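Local coordinates for protein HIAXHD3 (Humicola insolens, PDB 3ZXK) that probably removes arabinofuranose side chains from xylan-type polysaccharides as a family 43 glycoside hydrolase, an exo-acting enzyme whose active site has been engineered for endo-xylanase activity, at residues 402-407 and 502-507; 268-273 and 498-503; 374-379 and 508-513; 364-369 and 427-432. One frame throughout, in Å; residues are numbered along the deposited sequence.

Contact 1 (402-407 and 502-507); sequences LFRDRA and WRYFTG. With XYP (beta-D-xylopyranose), chain C.
Arg404 and Tyr504 pass alongside each other, running opposite ways, with the guanidinium and ring planes 61° apart. Arg404 is extended from CG to NE. Its CG lies 3.5 Å from Tyr504 CD2, and farther out Tyr504 CB sits over the centre of one guanidinium face. The edge of the guanidinium meets the backbone. NE gives a hydrogen bond of 2.7 Å to Thr506 O, in the carbonyl plane, and NH2 adds a weak one to the same oxygen. Asp405 also passes Tyr504 the opposite way. Its carboxylate is turned only 9° from the ring plane, and its CG comes 3.8 Å from Tyr504 CB. Arg404 NH1 and Asp405 OD1 form a salt bridge of 2.9 Å. A water accepts from Tyr504 N and donates to Asp405 OD2 at 2.6 Å. A second water donates to both Phe403 O and Gly507 O. The Tyr504 hydroxyl is hydrogen-bonded to Tyr38, from the catalytic-domain part of the sequence. Trp502, in the type I turn 502-505, faces a xylose of the ligand. The buried guanidinium thus has both a carbonyl and a carboxylate as partners. Asp405 probably offsets the positive charge of Arg404 in this buried place.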
# COMPACT_ATOMS: atom_id res chain seq x y z
N LEU A 402 13.56 8.21 5.80
CA LEU A 402 12.30 7.89 6.47
C LEU A 402 11.29 8.80 5.79
O LEU A 402 11.26 10.03 6.06
CB LEU A 402 12.43 8.20 7.96
CG LEU A 402 11.10 7.87 8.65
CD1 LEU A 402 10.92 6.37 8.85
CD2 LEU A 402 11.00 8.55 9.99
N PHE A 403 10.53 8.23 4.84
CA PHE A 403 9.83 9.04 3.85
C PHE A 403 8.35 9.18 4.14
O PHE A 403 7.64 8.20 4.28
CB PHE A 403 10.05 8.45 2.43
CG PHE A 403 9.57 9.37 1.34
CD1 PHE A 403 10.34 10.46 0.91
CD2 PHE A 403 8.33 9.15 0.72
CE1 PHE A 403 9.87 11.32 -0.09
CE2 PHE A 403 7.86 10.00 -0.27
CZ PHE A 403 8.63 11.09 -0.68
N ARG A 404 7.90 10.42 4.20
CA ARG A 404 6.50 10.80 4.32
C ARG A 404 6.47 12.33 4.21
O ARG A 404 7.48 12.97 3.86
CB ARG A 404 5.89 10.30 5.63
CG ARG A 404 4.40 10.02 5.54
CD ARG A 404 3.76 9.85 6.91
NE ARG A 404 2.35 9.49 6.83
CZ ARG A 404 1.32 10.26 7.23
NH1 ARG A 404 1.50 11.50 7.67
NH2 ARG A 404 0.09 9.76 7.18
N ASP A 405 5.34 12.93 4.56
CA ASP A 405 5.19 14.39 4.51
C ASP A 405 6.01 15.15 5.58
O ASP A 405 6.24 16.33 5.43
CB ASP A 405 3.72 14.81 4.61
CG ASP A 405 3.04 14.29 5.87
OD1 ASP A 405 3.39 13.19 6.35
OD2 ASP A 405 2.11 14.98 6.34
N ARG A 406 6.42 14.47 6.66
CA ARG A 406 7.45 14.98 7.59
C ARG A 406 8.55 13.95 7.59
O ARG A 406 8.37 12.85 8.10
CB ARG A 406 6.90 15.15 9.01
CG ARG A 406 7.84 15.96 9.92
CD ARG A 406 7.69 15.59 11.37
NE ARG A 406 6.45 16.16 11.90
CZ ARG A 406 5.98 15.94 13.12
NH1 ARG A 406 6.67 15.16 13.96
NH2 ARG A 406 4.83 16.50 13.49
N ALA A 407 9.69 14.30 7.02
CA ALA A 407 10.73 13.31 6.70
C ALA A 407 12.11 13.65 7.28
O ALA A 407 12.39 14.78 7.64
CB ALA A 407 10.80 13.14 5.19
N TRP A 502 -3.12 11.85 9.69
CA TRP A 502 -3.65 10.95 8.67
C TRP A 502 -3.73 11.57 7.31
O TRP A 502 -3.96 10.87 6.36
CB TRP A 502 -5.01 10.42 9.10
CG TRP A 502 -6.07 11.48 9.30
CD1 TRP A 502 -6.47 12.05 10.49
CD2 TRP A 502 -6.91 12.10 8.27
NE1 TRP A 502 -7.47 12.99 10.28
CE2 TRP A 502 -7.78 13.05 8.96
CE3 TRP A 502 -7.02 11.96 6.88
CZ2 TRP A 502 -8.73 13.81 8.27
CZ3 TRP A 502 -7.97 12.74 6.21
CH2 TRP A 502 -8.80 13.64 6.89
N ARG A 503 -3.51 12.89 7.19
CA ARG A 503 -3.82 13.56 5.92
C ARG A 503 -3.05 13.11 4.67
O ARG A 503 -3.62 13.10 3.57
CB ARG A 503 -3.76 15.09 6.09
CG ARG A 503 -4.79 15.59 7.10
CD ARG A 503 -5.06 17.08 7.01
NE ARG A 503 -6.07 17.48 8.00
CZ ARG A 503 -7.39 17.49 7.78
NH1 ARG A 503 -7.89 17.14 6.61
NH2 ARG A 503 -8.21 17.88 8.76
N TYR A 504 -1.81 12.67 4.84
CA TYR A 504 -1.04 12.09 3.72
C TYR A 504 -1.50 10.67 3.37
O TYR A 504 -1.13 10.14 2.33
CB TYR A 504 0.44 12.12 4.09
CG TYR A 504 1.41 11.73 3.00
CD1 TYR A 504 1.75 12.64 2.00
CD2 TYR A 504 2.00 10.46 2.98
CE1 TYR A 504 2.64 12.32 0.99
CE2 TYR A 504 2.91 10.12 1.98
CZ TYR A 504 3.23 11.03 0.98
OH TYR A 504 4.12 10.66 -0.01
N PHE A 505 -2.25 10.07 4.27
CA PHE A 505 -2.85 8.74 4.15
C PHE A 505 -1.86 7.59 4.24
O PHE A 505 -1.99 6.73 5.11
CB PHE A 505 -3.78 8.61 2.93
CG PHE A 505 -5.06 9.39 3.05
CD1 PHE A 505 -6.08 8.98 3.91
CD2 PHE A 505 -5.25 10.54 2.30
CE1 PHE A 505 -7.26 9.71 4.01
CE2 PHE A 505 -6.42 11.29 2.41
CZ PHE A 505 -7.43 10.87 3.26
N THR A 506 -0.88 7.56 3.35
CA THR A 506 0.13 6.50 3.36
C THR A 506 0.96 6.57 4.65
O THR A 506 1.18 7.64 5.18
CB THR A 506 1.06 6.72 2.14
OG1 THR A 506 0.26 6.68 0.97
CG2 THR A 506 2.16 5.63 2.03
N GLY A 507 1.40 5.43 5.16
CA GLY A 507 2.27 5.42 6.33
C GLY A 507 3.70 5.80 6.01
O GLY A 507 4.07 6.03 4.85
O1 XYP C . -12.22 12.66 12.51
C1 XYP C . -12.41 11.97 11.26
C2 XYP C . -13.30 12.77 10.30
C3 XYP C . -13.50 11.96 9.02
C4 XYP C . -12.13 11.65 8.40
C5 XYP C . -11.19 11.01 9.43
O2 XYP C . -14.57 13.07 10.88
O3 XYP C . -14.32 12.67 8.07
O4 XYP C . -12.31 10.82 7.25
O5 XYP C . -11.13 11.76 10.66
O HOH W 1 5.33 7.39 2.71
O HOH W 2 -0.17 13.82 7.01

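Contact 2 (268-273 and 498-503); sequences AYPGGR and MTNSWR. With AHR (alpha-L-arabinofuranose), chain B; XYP (beta-D-xylopyranose), chain C.
Tyr269 packs against the backbone and CB of Trp502, with its side chain pointing to the 498-503 loop. Its CB meets Asn500 O at 3.8 Å. CG stands anti to the carbonyl carbon (chi1 -66°), which starts the ring out beside the backbone N. CD1 comes near Ser501 O, which lies over one ring face. CE2 touches Trp502 CB at 3.7 Å. Trp502 CA makes a CH-pi contact over that ring, 4.2 Å from its centroid and 15° off the normal. At the tip, Tyr269 OH is hydrogen-bonded to Phe505 O. The next residue, Pro270, follows a cis peptide bond. Its CD meets Asn500 OD1 at 3.4 Å and its CB meets Thr499 O at 3.5 Å. The methyl CE of Met498 reaches Pro270 CG, and the two side chains cross at about a right angle. Thr499 and Ser501 each form an ST turn. Asn500 ND2 is hydrogen-bonded to Thr473 O and Ser501 OG to Glu431.

Trp502 offers one ring face to both sugars. Arabinose C5 is 3.8 Å from its CG, and xylose C5 also lies over this face, toward the rim. Arg503 CG covers the opposite face. An alanine in place of Trp502 would probably leave both sugars without the ring face they lie against. Arg273 NH1 donates to arabinose O3 at 3.0 Å, with O3 in the guanidinium plane, and His248 and Asp267 also bind this sugar. An aromatic ring under a sugar is typical of carbohydrate-binding sites. Here a loop of the C-terminal beta-sandwich region completes the glycan pocket of the family 43 domain.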
# COMPACT_ATOMS: atom_id res chain seq x y z
N ALA A 268 -3.61 2.70 12.15
CA ALA A 268 -2.45 2.47 13.01
C ALA A 268 -1.29 3.41 12.69
O ALA A 268 -0.14 2.97 12.59
CB ALA A 268 -2.02 1.01 12.89
N TYR A 269 -1.59 4.71 12.54
CA TYR A 269 -0.57 5.75 12.36
C TYR A 269 0.32 5.77 13.61
O TYR A 269 -0.19 5.56 14.73
CB TYR A 269 -1.24 7.09 12.09
CG TYR A 269 -1.95 7.05 10.76
CD1 TYR A 269 -1.23 7.02 9.57
CD2 TYR A 269 -3.35 6.96 10.68
CE1 TYR A 269 -1.88 6.93 8.34
CE2 TYR A 269 -3.99 6.88 9.46
CZ TYR A 269 -3.24 6.87 8.29
OH TYR A 269 -3.89 6.79 7.06
N PRO A 270 1.64 5.98 13.44
CA PRO A 270 2.32 6.44 12.22
C PRO A 270 2.72 5.36 11.21
O PRO A 270 3.30 5.67 10.18
CB PRO A 270 3.57 7.15 12.77
CG PRO A 270 3.91 6.32 13.97
CD PRO A 270 2.55 6.05 14.61
N GLY A 271 2.40 4.10 11.48
CA GLY A 271 2.72 3.03 10.56
C GLY A 271 1.86 2.96 9.31
O GLY A 271 2.31 2.47 8.28
N GLY A 272 0.62 3.42 9.41
CA GLY A 272 -0.34 3.30 8.31
C GLY A 272 -1.55 2.47 8.67
O GLY A 272 -1.87 2.32 9.84
N ARG A 273 -2.24 1.96 7.66
CA ARG A 273 -3.52 1.31 7.84
C ARG A 273 -3.35 -0.16 7.56
O ARG A 273 -2.95 -0.55 6.46
CB ARG A 273 -4.58 1.97 6.96
CG ARG A 273 -4.83 3.38 7.50
CD ARG A 273 -5.78 4.22 6.69
NE ARG A 273 -5.30 4.52 5.35
CZ ARG A 273 -6.07 5.06 4.40
NH1 ARG A 273 -7.36 5.36 4.66
NH2 ARG A 273 -5.56 5.30 3.19
N MET A 498 8.08 11.67 14.65
CA MET A 498 7.26 11.32 13.48
C MET A 498 5.84 11.83 13.60
O MET A 498 5.26 11.80 14.70
CB MET A 498 7.25 9.82 13.30
CG MET A 498 8.65 9.24 13.19
SD MET A 498 8.73 7.53 13.75
CE MET A 498 7.73 6.80 12.46
N THR A 499 5.26 12.29 12.49
CA THR A 499 3.86 12.76 12.56
C THR A 499 2.83 11.63 12.74
O THR A 499 3.00 10.54 12.19
CB THR A 499 3.49 13.63 11.34
OG1 THR A 499 2.18 14.18 11.56
CG2 THR A 499 3.53 12.81 10.05
N ASN A 500 1.76 11.91 13.50
CA ASN A 500 0.59 11.01 13.60
C ASN A 500 -0.58 11.42 12.72
O ASN A 500 -1.64 10.78 12.76
CB ASN A 500 0.08 10.90 15.05
CG ASN A 500 1.07 10.21 15.95
OD1 ASN A 500 1.66 9.18 15.58
ND2 ASN A 500 1.29 10.80 17.14
N SER A 501 -0.40 12.47 11.91
CA SER A 501 -1.46 12.95 11.04
C SER A 501 -1.84 11.89 10.01
O SER A 501 -0.97 11.16 9.49
CB SER A 501 -0.99 14.19 10.30
OG SER A 501 -1.99 14.64 9.40
N TRP A 502 -3.12 11.85 9.69
CA TRP A 502 -3.65 10.95 8.67
C TRP A 502 -3.73 11.57 7.31
O TRP A 502 -3.96 10.87 6.36
CB TRP A 502 -5.01 10.42 9.10
CG TRP A 502 -6.07 11.48 9.30
CD1 TRP A 502 -6.47 12.05 10.49
CD2 TRP A 502 -6.91 12.10 8.27
NE1 TRP A 502 -7.47 12.99 10.28
CE2 TRP A 502 -7.78 13.05 8.96
CE3 TRP A 502 -7.02 11.96 6.88
CZ2 TRP A 502 -8.73 13.81 8.27
CZ3 TRP A 502 -7.97 12.74 6.21
CH2 TRP A 502 -8.80 13.64 6.89
N ARG A 503 -3.51 12.89 7.19
CA ARG A 503 -3.82 13.56 5.92
C ARG A 503 -3.05 13.11 4.67
O ARG A 503 -3.62 13.10 3.57
CB ARG A 503 -3.76 15.09 6.09
CG ARG A 503 -4.79 15.59 7.10
CD ARG A 503 -5.06 17.08 7.01
NE ARG A 503 -6.07 17.48 8.00
CZ ARG A 503 -7.39 17.49 7.78
NH1 ARG A 503 -7.89 17.14 6.61
NH2 ARG A 503 -8.21 17.88 8.76
O5 AHR B . -9.06 8.20 10.21
C5 AHR B . -8.20 8.32 9.06
C4 AHR B . -8.93 7.98 7.76
O4 AHR B . -10.04 8.85 7.56
C3 AHR B . -9.56 6.60 7.66
O3 AHR B . -8.64 5.58 7.31
C2 AHR B . -10.59 6.74 6.57
O2 AHR B . -11.75 5.93 6.82
C1 AHR B . -10.96 8.21 6.65
O1 XYP C . -12.22 12.66 12.51
C1 XYP C . -12.41 11.97 11.26
C2 XYP C . -13.30 12.77 10.30
C3 XYP C . -13.50 11.96 9.02
C4 XYP C . -12.13 11.65 8.40
C5 XYP C . -11.19 11.01 9.43
O2 XYP C . -14.57 13.07 10.88
O3 XYP C . -14.32 12.67 8.07
O4 XYP C . -12.31 10.82 7.25
O5 XYP C . -11.13 11.76 10.66

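Contact 3 (374-379 and 508-513); sequences RRIAGP and YRFGVF
Ile376 lies across the ring of Phe510 beside an antiparallel strand pair, in the concanavalin A-like beta-sandwich of the C-terminal region. Its CG1 sits over the ring centre, 3.6 Å from the centroid and 5° off the normal, as a CH-pi contact. CG1 is anti to the carbonyl carbon (chi1 -61°), and CD1 continues to Tyr508, 3.9 Å from its CB. Phe529, Ile461 and Ala463 of the facing sheet also pack on Phe510. An alanine in place of Phe510 would probably open a gap between the two sheets and leave Ile376 CG1 without the ring beneath it. Arg374 and Phe510 form a hydrogen-bonded pair, with Arg374 N to Phe510 O at 2.9 Å and Phe510 N to Arg374 O at 3.0 Å. Arg509 CB packs against Arg374 O. Its extended chain runs beside Arg375, pointing the same way. The two guanidinium planes are 52° apart, and Glu334 forms salt bridges with both arginines, which probably eases their repulsion. Arg375 NE donates to Asp16 O. Arg509 NH2 lies over one face of the Arg375 guanidinium, toward its rim and 3.3 Å from Arg375 NH2. A water accepts from Ile376 N and donates to Tyr508 O at 2.6 Å.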
# COMPACT_ATOMS: atom_id res chain seq x y z
N ARG A 374 9.63 1.43 0.34
CA ARG A 374 8.97 0.22 0.76
C ARG A 374 8.38 0.39 2.16
O ARG A 374 8.81 1.25 2.92
CB ARG A 374 9.87 -1.01 0.68
CG ARG A 374 11.07 -0.95 1.61
CD ARG A 374 12.01 -2.10 1.30
NE ARG A 374 11.52 -3.36 1.85
CZ ARG A 374 11.78 -4.56 1.32
NH1 ARG A 374 12.47 -4.66 0.18
NH2 ARG A 374 11.33 -5.65 1.91
N ARG A 375 7.38 -0.42 2.45
CA ARG A 375 6.61 -0.35 3.71
C ARG A 375 7.44 -0.79 4.89
O ARG A 375 8.26 -1.69 4.76
CB ARG A 375 5.34 -1.20 3.62
CG ARG A 375 4.39 -0.67 2.58
CD ARG A 375 3.33 -1.71 2.23
NE ARG A 375 2.45 -1.21 1.17
CZ ARG A 375 2.75 -1.20 -0.13
NH1 ARG A 375 3.91 -1.71 -0.58
NH2 ARG A 375 1.85 -0.73 -1.01
N ILE A 376 7.23 -0.14 6.03
CA ILE A 376 7.85 -0.53 7.29
C ILE A 376 6.92 -1.55 7.98
O ILE A 376 5.72 -1.29 8.13
CB ILE A 376 8.06 0.71 8.20
CG1 ILE A 376 8.99 1.77 7.54
CG2 ILE A 376 8.62 0.28 9.56
CD1 ILE A 376 9.02 3.12 8.24
N ALA A 377 7.47 -2.68 8.43
CA ALA A 377 6.67 -3.62 9.21
C ALA A 377 6.73 -3.25 10.68
O ALA A 377 7.76 -2.85 11.19
CB ALA A 377 7.14 -5.07 8.99
N GLY A 378 5.60 -3.38 11.37
CA GLY A 378 5.50 -2.93 12.74
C GLY A 378 5.53 -4.05 13.75
O GLY A 378 5.41 -5.21 13.40
N PRO A 379 5.62 -3.68 15.03
CA PRO A 379 5.59 -2.27 15.47
C PRO A 379 6.91 -1.50 15.36
O PRO A 379 6.88 -0.27 15.39
CB PRO A 379 5.16 -2.38 16.94
CG PRO A 379 5.68 -3.74 17.36
CD PRO A 379 5.49 -4.63 16.15
N TYR A 508 4.51 5.92 7.07
CA TYR A 508 5.93 6.13 6.89
C TYR A 508 6.55 4.98 6.13
O TYR A 508 6.23 3.79 6.39
CB TYR A 508 6.62 6.25 8.24
CG TYR A 508 6.67 7.68 8.72
CD1 TYR A 508 7.67 8.55 8.29
CD2 TYR A 508 5.70 8.18 9.59
CE1 TYR A 508 7.73 9.86 8.75
CE2 TYR A 508 5.74 9.52 10.04
CZ TYR A 508 6.76 10.36 9.60
OH TYR A 508 6.85 11.66 10.02
N ARG A 509 7.49 5.32 5.25
CA ARG A 509 8.23 4.28 4.49
C ARG A 509 9.74 4.40 4.66
O ARG A 509 10.25 5.46 5.07
CB ARG A 509 7.88 4.36 2.99
CG ARG A 509 6.44 3.96 2.73
CD ARG A 509 6.19 3.90 1.26
NE ARG A 509 4.88 3.29 1.03
CZ ARG A 509 4.52 2.71 -0.11
NH1 ARG A 509 5.38 2.65 -1.13
NH2 ARG A 509 3.32 2.18 -0.24
N PHE A 510 10.43 3.31 4.34
CA PHE A 510 11.88 3.32 4.14
C PHE A 510 12.15 3.62 2.66
O PHE A 510 11.45 3.10 1.78
CB PHE A 510 12.53 1.94 4.42
CG PHE A 510 12.50 1.49 5.86
CD1 PHE A 510 12.90 2.33 6.91
CD2 PHE A 510 12.16 0.19 6.14
CE1 PHE A 510 12.91 1.86 8.22
CE2 PHE A 510 12.16 -0.29 7.45
CZ PHE A 510 12.54 0.55 8.49
N GLY A 511 13.13 4.45 2.37
CA GLY A 511 13.47 4.71 0.99
C GLY A 511 14.92 5.02 0.75
O GLY A 511 15.68 5.32 1.67
N VAL A 512 15.30 4.93 -0.53
CA VAL A 512 16.64 5.32 -0.97
C VAL A 512 16.47 6.33 -2.10
O VAL A 512 15.59 6.18 -2.96
CB VAL A 512 17.50 4.10 -1.38
CG1 VAL A 512 16.83 3.20 -2.41
CG2 VAL A 512 18.90 4.56 -1.81
N PHE A 513 17.26 7.40 -2.05
CA PHE A 513 17.16 8.50 -3.02
C PHE A 513 18.53 8.88 -3.55
O PHE A 513 19.56 8.58 -2.94
CB PHE A 513 16.49 9.71 -2.38
CG PHE A 513 17.32 10.36 -1.27
CD1 PHE A 513 17.23 9.90 0.05
CD2 PHE A 513 18.21 11.40 -1.55
CE1 PHE A 513 17.98 10.48 1.06
CE2 PHE A 513 18.94 12.00 -0.54
CZ PHE A 513 18.85 11.51 0.76
O HOH W 3 4.82 1.74 5.49

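Contact 4 (364-369 and 427-432); sequences DLFAAR and LRLNED
Phe366 pushes its ring into a hollow lined by Leu427, Arg428 and Leu429 at the end of strand 418-429. Leu429 fills one face. Its CG stands over the ring centre, 3.9 Å from the centroid and only 2° off the normal, in a CH-pi contact. Its CD2 lies 3.7 Å from Phe366 CG, which chi1 (-61°) sets anti to the carbonyl carbon and within touch of this methyl. The side chains meet at a slant. The rim of the ring is turned to the strand backbone. Phe366 CE2 comes 3.6 Å from Arg428 N, close to the ring plane, and 4.0 Å from Leu427 CB. A smaller bump lies next to this one. Leu365 CD2 touches Leu427 CD1 at 4.0 Å, and these two side chains cross at about a right angle. Leu427 therefore meets two neighbouring side chains, Leu365 at its methyl end and Phe366 at its CB.

The bumps project from a short 3-10 segment, 365-367. Asp364 OD1 accepts from Phe366 N at 3.0 Å, met from above the carboxylate plane, and forms an Asx turn there. No hydrogen bond joins the two segments, so the fit is one of apolar shape. The loop between strands 354-357 and 372-375 is thus laid against the sheet. Leu365 also packs on Tyr409 of strand 406-415 and on Phe513 and Phe515 of strand 509-516, while Leu429 touches Thr436 of strand 436-448.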
# COMPACT_ATOMS: atom_id res chain seq x y z
N ASP A 364 15.27 20.08 -3.30
CA ASP A 364 14.07 19.61 -2.58
C ASP A 364 13.92 18.10 -2.79
O ASP A 364 13.53 17.68 -3.87
CB ASP A 364 12.87 20.38 -3.15
CG ASP A 364 11.56 20.10 -2.43
OD1 ASP A 364 11.50 19.20 -1.57
OD2 ASP A 364 10.56 20.82 -2.74
N LEU A 365 14.16 17.30 -1.74
CA LEU A 365 13.94 15.83 -1.86
C LEU A 365 12.55 15.48 -2.40
O LEU A 365 12.39 14.53 -3.15
CB LEU A 365 14.15 15.14 -0.50
CG LEU A 365 14.00 13.60 -0.51
CD1 LEU A 365 14.91 12.84 -1.47
CD2 LEU A 365 14.22 13.08 0.91
N PHE A 366 11.52 16.26 -2.06
CA PHE A 366 10.17 15.91 -2.54
C PHE A 366 9.97 16.13 -4.04
O PHE A 366 9.00 15.63 -4.62
CB PHE A 366 9.08 16.67 -1.76
CG PHE A 366 9.07 16.38 -0.30
CD1 PHE A 366 8.67 15.13 0.17
CD2 PHE A 366 9.47 17.36 0.61
CE1 PHE A 366 8.66 14.86 1.54
CE2 PHE A 366 9.45 17.11 1.98
CZ PHE A 366 9.05 15.86 2.43
N ALA A 367 10.88 16.88 -4.66
CA ALA A 367 10.81 17.07 -6.10
C ALA A 367 11.65 16.05 -6.85
O ALA A 367 11.60 16.00 -8.07
CB ALA A 367 11.25 18.48 -6.47
N ALA A 368 12.43 15.24 -6.13
CA ALA A 368 13.36 14.31 -6.81
C ALA A 368 12.66 13.11 -7.38
O ALA A 368 11.93 12.44 -6.65
CB ALA A 368 14.47 13.85 -5.86
N ARG A 369 12.97 12.76 -8.63
CA ARG A 369 12.48 11.52 -9.23
C ARG A 369 13.36 10.39 -8.74
O ARG A 369 14.49 10.60 -8.28
CB ARG A 369 12.55 11.59 -10.76
CG ARG A 369 11.52 12.50 -11.36
CD ARG A 369 11.80 12.72 -12.84
NE ARG A 369 10.62 13.21 -13.52
CZ ARG A 369 10.53 13.40 -14.84
NH1 ARG A 369 11.57 13.16 -15.63
NH2 ARG A 369 9.39 13.83 -15.36
N LEU A 427 12.36 18.11 6.80
CA LEU A 427 11.84 18.03 5.44
C LEU A 427 10.33 17.92 5.55
O LEU A 427 9.82 16.96 6.10
CB LEU A 427 12.39 16.79 4.73
CG LEU A 427 13.90 16.66 4.49
CD1 LEU A 427 14.32 15.21 4.33
CD2 LEU A 427 14.29 17.50 3.28
N ARG A 428 9.61 18.91 5.04
CA ARG A 428 8.16 18.96 5.29
C ARG A 428 7.38 19.41 4.06
O ARG A 428 7.77 20.38 3.40
CB ARG A 428 7.82 19.95 6.42
CG ARG A 428 8.36 19.58 7.79
CD ARG A 428 7.93 20.57 8.86
NE ARG A 428 8.49 21.91 8.70
CZ ARG A 428 7.79 22.99 8.35
NH1 ARG A 428 6.49 22.90 8.10
NH2 ARG A 428 8.40 24.16 8.23
N LEU A 429 6.26 18.73 3.81
CA LEU A 429 5.22 19.20 2.90
C LEU A 429 4.15 19.89 3.72
O LEU A 429 3.87 19.46 4.84
CB LEU A 429 4.55 18.03 2.18
CG LEU A 429 5.38 17.24 1.19
CD1 LEU A 429 4.61 16.06 0.62
CD2 LEU A 429 5.89 18.17 0.07
N ASN A 430 3.51 20.89 3.13
CA ASN A 430 2.35 21.54 3.73
C ASN A 430 1.12 20.68 3.45
O ASN A 430 0.83 20.39 2.30
CB ASN A 430 2.20 22.90 3.07
CG ASN A 430 1.11 23.77 3.69
OD1 ASN A 430 0.26 23.33 4.46
ND2 ASN A 430 1.14 25.04 3.32
N GLU A 431 0.39 20.26 4.49
CA GLU A 431 -0.79 19.40 4.30
C GLU A 431 -1.91 20.10 3.53
O GLU A 431 -2.80 19.43 2.99
CB GLU A 431 -1.36 18.96 5.65
CG GLU A 431 -0.39 18.20 6.54
CD GLU A 431 -1.09 17.73 7.81
OE1 GLU A 431 -1.95 18.49 8.34
OE2 GLU A 431 -0.81 16.61 8.26
N ASP A 432 -1.87 21.43 3.50
CA ASP A 432 -2.79 22.19 2.67
C ASP A 432 -2.18 22.41 1.29
O ASP A 432 -1.54 23.44 1.03
CB ASP A 432 -3.13 23.54 3.30
CG ASP A 432 -4.39 24.15 2.73
OD1 ASP A 432 -4.85 23.72 1.65
OD2 ASP A 432 -4.95 25.07 3.37

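In the fold
From the N terminus, the family 43 region comes first, and its 268-273 loop meets 498-503, closing contact 2 across 225 residues. That long loop encloses contact 4, which links 364-369 to 427-432. Contact 3 starts at 374-379 and closes at 508-513, so it crosses both contact 4 and contact 2. Contact 1 lies within contact 3 and crosses contact 4. Its second segment overlaps that of contact 2 at Trp502 and Arg503. Contacts 1, 3 and 4 all reach the same antiparallel sheet, built mostly from the C-terminal region. Contact 2 ties that region to the glycan pocket. Tyr508 OH joins contacts 1, 2 and 3 through Arg406 O and Thr499 N.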